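Local coordinates for tRNA nucleotidyl transferase-related protein (Thermotoga maritima, PDB 3H38), which probably adds the CCA end to tRNA as a magnesium-dependent class II nucleotidyltransferase, this chain being the C-terminal half of the longer protein, at residues E197-E210 and M237-K249. Sequence-based numbering, arbitrary orientation.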
loop_
_atom_site.group_PDB
_atom_site.type_symbol
_atom_site.label_atom_id
_atom_site.label_comp_id
_atom_site.label_asym_id
_atom_site.label_seq_id
_atom_site.Cartn_x
_atom_site.Cartn_y
_atom_site.Cartn_z
ATOM N N GLU A 197 18.805 11.878 -7.851
ATOM C CA GLU A 197 17.673 12.812 -7.937
ATOM C C GLU A 197 17.514 13.392 -9.352
ATOM O O GLU A 197 16.412 13.416 -9.927
ATOM C CB GLU A 197 17.777 13.944 -6.896
ATOM C CG GLU A 197 17.080 15.228 -7.358
ATOM C CD GLU A 197 16.533 16.092 -6.223
ATOM O OE1 GLU A 197 17.007 15.967 -5.077
ATOM O OE2 GLU A 197 15.624 16.912 -6.486
ATOM N N ARG A 198 18.591 13.873 -9.911
ATOM C CA ARG A 198 18.560 14.272 -11.264
ATOM C C ARG A 198 18.105 13.197 -12.201
ATOM O O ARG A 198 17.355 13.446 -13.086
ATOM C CB ARG A 198 19.899 14.796 -11.681
ATOM C CG ARG A 198 20.030 14.947 -13.121
ATOM C CD ARG A 198 20.932 16.055 -13.509
ATOM N NE ARG A 198 20.343 16.824 -14.594
ATOM C CZ ARG A 198 20.934 17.828 -15.226
ATOM N NH1 ARG A 198 20.302 18.466 -16.196
ATOM N NH2 ARG A 198 22.162 18.191 -14.892
ATOM N N LEU A 199 18.597 11.992 -12.017
ATOM C CA LEU A 199 18.169 10.859 -12.839
ATOM C C LEU A 199 16.650 10.624 -12.755
ATOM O O LEU A 199 15.981 10.353 -13.757
ATOM C CB LEU A 199 18.935 9.602 -12.420
ATOM C CG LEU A 199 20.207 9.174 -13.178
ATOM C CD1 LEU A 199 20.693 10.218 -14.164
ATOM C CD2 LEU A 199 21.333 8.764 -12.225
ATOM N N LEU A 200 16.123 10.738 -11.545
ATOM C CA LEU A 200 14.700 10.575 -11.267
ATOM C C LEU A 200 13.882 11.598 -12.061
ATOM O O LEU A 200 12.898 11.245 -12.722
ATOM C CB LEU A 200 14.468 10.715 -9.745
ATOM C CG LEU A 200 13.120 10.315 -9.115
ATOM C CD1 LEU A 200 13.253 9.650 -7.751
ATOM C CD2 LEU A 200 12.181 11.513 -9.018
ATOM N N LYS A 201 14.316 12.857 -12.014
ATOM C CA LYS A 201 13.609 13.960 -12.661
ATOM C C LYS A 201 13.567 13.813 -14.171
ATOM O O LYS A 201 12.557 14.140 -14.815
ATOM C CB LYS A 201 14.275 15.300 -12.336
ATOM C CG LYS A 201 14.181 15.740 -10.887
ATOM C CD LYS A 201 14.430 17.243 -10.780
ATOM C CE LYS A 201 14.677 17.702 -9.349
ATOM N NZ LYS A 201 14.693 19.193 -9.290
ATOM N N GLN A 202 14.684 13.367 -14.738
ATOM C CA GLN A 202 14.775 13.167 -16.190
ATOM C C GLN A 202 13.725 12.160 -16.616
ATOM O O GLN A 202 12.907 12.426 -17.503
ATOM C CB GLN A 202 16.174 12.679 -16.600
ATOM C CG GLN A 202 17.280 13.699 -16.376
ATOM C CD GLN A 202 18.661 13.218 -16.842
ATOM O OE1 GLN A 202 19.586 14.018 -16.986
ATOM N NE2 GLN A 202 18.802 11.917 -17.077
ATOM N N ALA A 203 13.748 11.010 -15.942
ATOM C CA ALA A 203 12.834 9.906 -16.223
ATOM C C ALA A 203 11.393 10.379 -16.123
ATOM O O ALA A 203 10.578 10.078 -16.976
ATOM C CB ALA A 203 13.078 8.754 -15.244
ATOM N N VAL A 204 11.088 11.133 -15.073
ATOM C CA VAL A 204 9.730 11.636 -14.888
ATOM C C VAL A 204 9.349 12.524 -16.046
ATOM O O VAL A 204 8.335 12.300 -16.697
ATOM C CB VAL A 204 9.549 12.380 -13.558
ATOM C CG1 VAL A 204 8.238 13.222 -13.556
ATOM C CG2 VAL A 204 9.579 11.387 -12.407
ATOM N N GLU A 205 10.178 13.513 -16.335
ATOM C CA GLU A 205 9.806 14.459 -17.377
ATOM C C GLU A 205 10.087 14.002 -18.813
ATOM O O GLU A 205 9.851 14.764 -19.747
ATOM C CB GLU A 205 10.437 15.824 -17.117
ATOM C CG GLU A 205 11.904 15.962 -17.474
ATOM C CD GLU A 205 12.364 17.416 -17.360
ATOM O OE1 GLU A 205 12.575 17.894 -16.221
ATOM O OE2 GLU A 205 12.503 18.086 -18.410
ATOM N N GLU A 206 10.582 12.780 -19.009
ATOM C CA GLU A 206 10.711 12.260 -20.378
ATOM C C GLU A 206 9.708 11.160 -20.737
ATOM O O GLU A 206 9.852 10.525 -21.780
ATOM C CB GLU A 206 12.129 11.768 -20.674
ATOM C CG GLU A 206 13.202 12.840 -20.734
ATOM C CD GLU A 206 14.618 12.243 -20.714
ATOM O OE1 GLU A 206 15.581 12.991 -20.431
ATOM O OE2 GLU A 206 14.771 11.023 -20.974
ATOM N N GLY A 207 8.720 10.914 -19.877
ATOM C CA GLY A 207 7.608 10.026 -20.212
ATOM C C GLY A 207 7.715 8.599 -19.722
ATOM O O GLY A 207 6.965 7.715 -20.120
ATOM N N TYR A 208 8.631 8.362 -18.815
ATOM C CA TYR A 208 8.917 6.977 -18.473
ATOM C C TYR A 208 7.829 6.262 -17.667
ATOM O O TYR A 208 7.562 5.073 -17.897
ATOM C CB TYR A 208 10.345 6.826 -17.938
ATOM C CG TYR A 208 11.333 6.858 -19.090
ATOM C CD1 TYR A 208 11.378 5.817 -20.018
ATOM C CD2 TYR A 208 12.186 7.937 -19.280
ATOM C CE1 TYR A 208 12.274 5.838 -21.085
ATOM C CE2 TYR A 208 13.082 7.972 -20.345
ATOM C CZ TYR A 208 13.122 6.917 -21.246
ATOM O OH TYR A 208 14.000 6.949 -22.311
ATOM N N LEU A 209 7.167 7.013 -16.789
ATOM C CA LEU A 209 6.027 6.511 -16.037
ATOM C C LEU A 209 4.922 6.014 -16.991
ATOM O O LEU A 209 4.464 4.872 -16.880
ATOM C CB LEU A 209 5.510 7.597 -15.082
ATOM C CG LEU A 209 6.003 7.699 -13.616
ATOM C CD1 LEU A 209 7.196 6.849 -13.322
ATOM C CD2 LEU A 209 6.258 9.140 -13.191
ATOM N N GLU A 210 4.517 6.854 -17.946
ATOM C CA GLU A 210 3.539 6.435 -18.943
ATOM C C GLU A 210 4.002 5.225 -19.714
ATOM O O GLU A 210 3.178 4.430 -20.170
ATOM C CB GLU A 210 3.236 7.537 -19.952
ATOM C CG GLU A 210 4.256 8.611 -19.970
ATOM C CD GLU A 210 4.059 9.536 -18.804
ATOM O OE1 GLU A 210 5.037 10.133 -18.304
ATOM O OE2 GLU A 210 2.901 9.637 -18.383
ATOM N N MET A 237 5.952 13.074 -4.184
ATOM C CA MET A 237 5.582 12.818 -5.583
ATOM C C MET A 237 5.238 14.132 -6.260
ATOM O O MET A 237 5.668 14.411 -7.364
ATOM C CB MET A 237 4.360 11.894 -5.650
ATOM C CG MET A 237 4.680 10.429 -5.266
ATOM S SD MET A 237 3.245 9.294 -5.132
ATOM C CE MET A 237 3.142 9.107 -3.353
ATOM N N ALA A 238 4.451 14.951 -5.572
ATOM C CA ALA A 238 4.033 16.204 -6.137
ATOM C C ALA A 238 5.264 17.095 -6.306
ATOM O O ALA A 238 5.477 17.667 -7.365
ATOM C CB ALA A 238 2.990 16.831 -5.263
ATOM N N GLN A 239 6.162 17.084 -5.366
ATOM C CA GLN A 239 7.358 17.865 -5.491
ATOM C C GLN A 239 8.090 17.462 -6.719
ATOM O O GLN A 239 8.757 18.248 -7.302
ATOM C CB GLN A 239 8.274 17.593 -4.345
ATOM C CG GLN A 239 8.204 18.542 -3.255
ATOM C CD GLN A 239 9.222 18.256 -2.200
ATOM O OE1 GLN A 239 10.409 18.216 -2.472
ATOM N NE2 GLN A 239 8.764 18.065 -0.981
ATOM N N PHE A 240 8.008 16.192 -7.059
ATOM C CA PHE A 240 8.721 15.670 -8.226
ATOM C C PHE A 240 7.886 15.666 -9.498
ATOM O O PHE A 240 8.351 15.204 -10.535
ATOM C CB PHE A 240 9.257 14.257 -7.964
ATOM C CG PHE A 240 10.542 14.223 -7.163
ATOM C CD1 PHE A 240 11.597 15.068 -7.478
ATOM C CD2 PHE A 240 10.696 13.340 -6.103
ATOM C CE1 PHE A 240 12.789 15.026 -6.755
ATOM C CE2 PHE A 240 11.867 13.300 -5.387
ATOM C CZ PHE A 240 12.921 14.150 -5.717
ATOM N N ASP A 241 6.657 16.165 -9.411
ATOM C CA ASP A 241 5.739 16.173 -10.550
ATOM C C ASP A 241 5.234 14.803 -10.961
ATOM O O ASP A 241 4.747 14.633 -12.069
ATOM C CB ASP A 241 6.379 16.852 -11.758
ATOM C CG ASP A 241 6.513 18.348 -11.575
ATOM O OD1 ASP A 241 7.515 18.930 -12.046
ATOM O OD2 ASP A 241 5.620 18.938 -10.936
ATOM N N VAL A 242 5.339 13.823 -10.074
ATOM C CA VAL A 242 4.953 12.448 -10.414
ATOM C C VAL A 242 3.447 12.304 -10.580
ATOM O O VAL A 242 2.968 11.667 -11.531
ATOM C CB VAL A 242 5.416 11.450 -9.323
ATOM C CG1 VAL A 242 4.724 10.112 -9.466
ATOM C CG2 VAL A 242 6.931 11.308 -9.322
ATOM N N ILE A 243 2.692 12.896 -9.655
ATOM C CA ILE A 243 1.255 12.664 -9.642
ATOM C C ILE A 243 0.612 12.919 -11.001
ATOM O O ILE A 243 -0.198 12.111 -11.457
ATOM C CB ILE A 243 0.519 13.524 -8.632
ATOM C CG1 ILE A 243 1.103 13.338 -7.239
ATOM C CG2 ILE A 243 -0.967 13.187 -8.679
ATOM C CD1 ILE A 243 0.505 14.228 -6.198
ATOM N N LYS A 244 0.961 14.037 -11.636
ATOM C CA LYS A 244 0.361 14.386 -12.930
ATOM C C LYS A 244 0.725 13.407 -14.067
ATOM O O LYS A 244 -0.098 13.148 -14.955
ATOM C CB LYS A 244 0.652 15.848 -13.316
ATOM C CG LYS A 244 1.757 16.065 -14.353
ATOM C CD LYS A 244 3.101 16.501 -13.735
ATOM C CE LYS A 244 3.481 17.950 -14.083
ATOM N NZ LYS A 244 2.907 18.968 -13.143
ATOM N N HIS A 245 1.945 12.861 -14.037
ATOM C CA HIS A 245 2.329 11.821 -14.992
ATOM C C HIS A 245 1.677 10.492 -14.666
ATOM O O HIS A 245 1.622 9.597 -15.508
ATOM C CB HIS A 245 3.829 11.620 -15.028
ATOM C CG HIS A 245 4.566 12.732 -15.695
ATOM N ND1 HIS A 245 4.615 12.870 -17.059
ATOM C CD2 HIS A 245 5.308 13.742 -15.176
ATOM C CE1 HIS A 245 5.354 13.932 -17.365
ATOM N NE2 HIS A 245 5.779 14.476 -16.238
ATOM N N LEU A 246 1.203 10.334 -13.440
ATOM C CA LEU A 246 0.409 9.144 -13.145
ATOM C C LEU A 246 -1.060 9.367 -13.560
ATOM O O LEU A 246 -1.707 8.475 -14.124
ATOM C CB LEU A 246 0.520 8.742 -11.663
ATOM C CG LEU A 246 1.920 8.418 -11.140
ATOM C CD1 LEU A 246 1.866 7.901 -9.712
ATOM C CD2 LEU A 246 2.609 7.391 -12.053
ATOM N N PHE A 247 -1.559 10.572 -13.290
ATOM C CA PHE A 247 -2.957 10.937 -13.546
ATOM C C PHE A 247 -2.977 12.306 -14.193
ATOM O O PHE A 247 -2.802 13.320 -13.524
ATOM C CB PHE A 247 -3.769 10.970 -12.252
ATOM C CG PHE A 247 -3.483 9.824 -11.350
ATOM C CD1 PHE A 247 -2.549 9.943 -10.343
ATOM C CD2 PHE A 247 -4.100 8.600 -11.551
ATOM C CE1 PHE A 247 -2.254 8.861 -9.527
ATOM C CE2 PHE A 247 -3.809 7.516 -10.748
ATOM C CZ PHE A 247 -2.887 7.647 -9.724
ATOM N N PRO A 248 -3.207 12.327 -15.505
ATOM C CA PRO A 248 -2.950 13.452 -16.406
ATOM C C PRO A 248 -3.961 14.580 -16.238
ATOM O O PRO A 248 -3.766 15.670 -16.768
ATOM C CB PRO A 248 -3.092 12.817 -17.800
ATOM C CG PRO A 248 -3.236 11.306 -17.553
ATOM C CD PRO A 248 -3.843 11.201 -16.202
ATOM N N LYS A 249 -5.047 14.307 -15.529
ATOM C CA LYS A 249 -6.037 15.333 -15.241
ATOM C C LYS A 249 -6.065 15.763 -13.779
ATOM O O LYS A 249 -6.906 16.575 -13.392
ATOM C CB LYS A 249 -7.429 14.874 -15.661
ATOM C CG LYS A 249 -7.918 15.538 -16.915
ATOM C CD LYS A 249 -7.177 15.048 -18.121
ATOM C CE LYS A 249 -7.468 15.940 -19.312
ATOM N NZ LYS A 249 -7.033 15.301 -20.584
#
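The Phe-240 ring, set in the Schellman turn that ends helix 230-239, takes Leu-200 CD2 of helix 194-205 on one face, a CH-pi contact 3.7 Å from the ring centroid and 14° off its normal. At its edge lie Lys-201 CE and the carboxylate of Glu-197, turned nearly perpendicular to the ring, with OE2 3.4 Å from Phe-240 CE1. The His-245 ring has the carbonyl O of Val-204 over its centre on one face and Glu-210 OE2 at its edge, near the plane. Helix 194-205 thus meets both this turn and, through His-245, helix 242-246, in a helical region assigned to a probable RNA-binding family. Val-204 CG1, trans to the backbone N (chi1 165°), reaches His-245 CD2 at 3.4 Å and the Phe-240 carbonyl; CG2 meets Val-242 CG2. In the next helix, 208-211, Leu-209 packs CD2 on Val-242 CG1 and CG on Leu-246 CD2, and also touches Ile-178 of helix 177-187, which carries nucleotide-binding arginines. Replacing His-245 by an alanine would probably cost Val-204 CG1 one of these two contacts and leave Glu-210 OE1 without its imidazole donor. That link is weak: His-245 ND1 donates to Glu-210 OE1 over 3.0 Å, bent to 122° at the hydrogen.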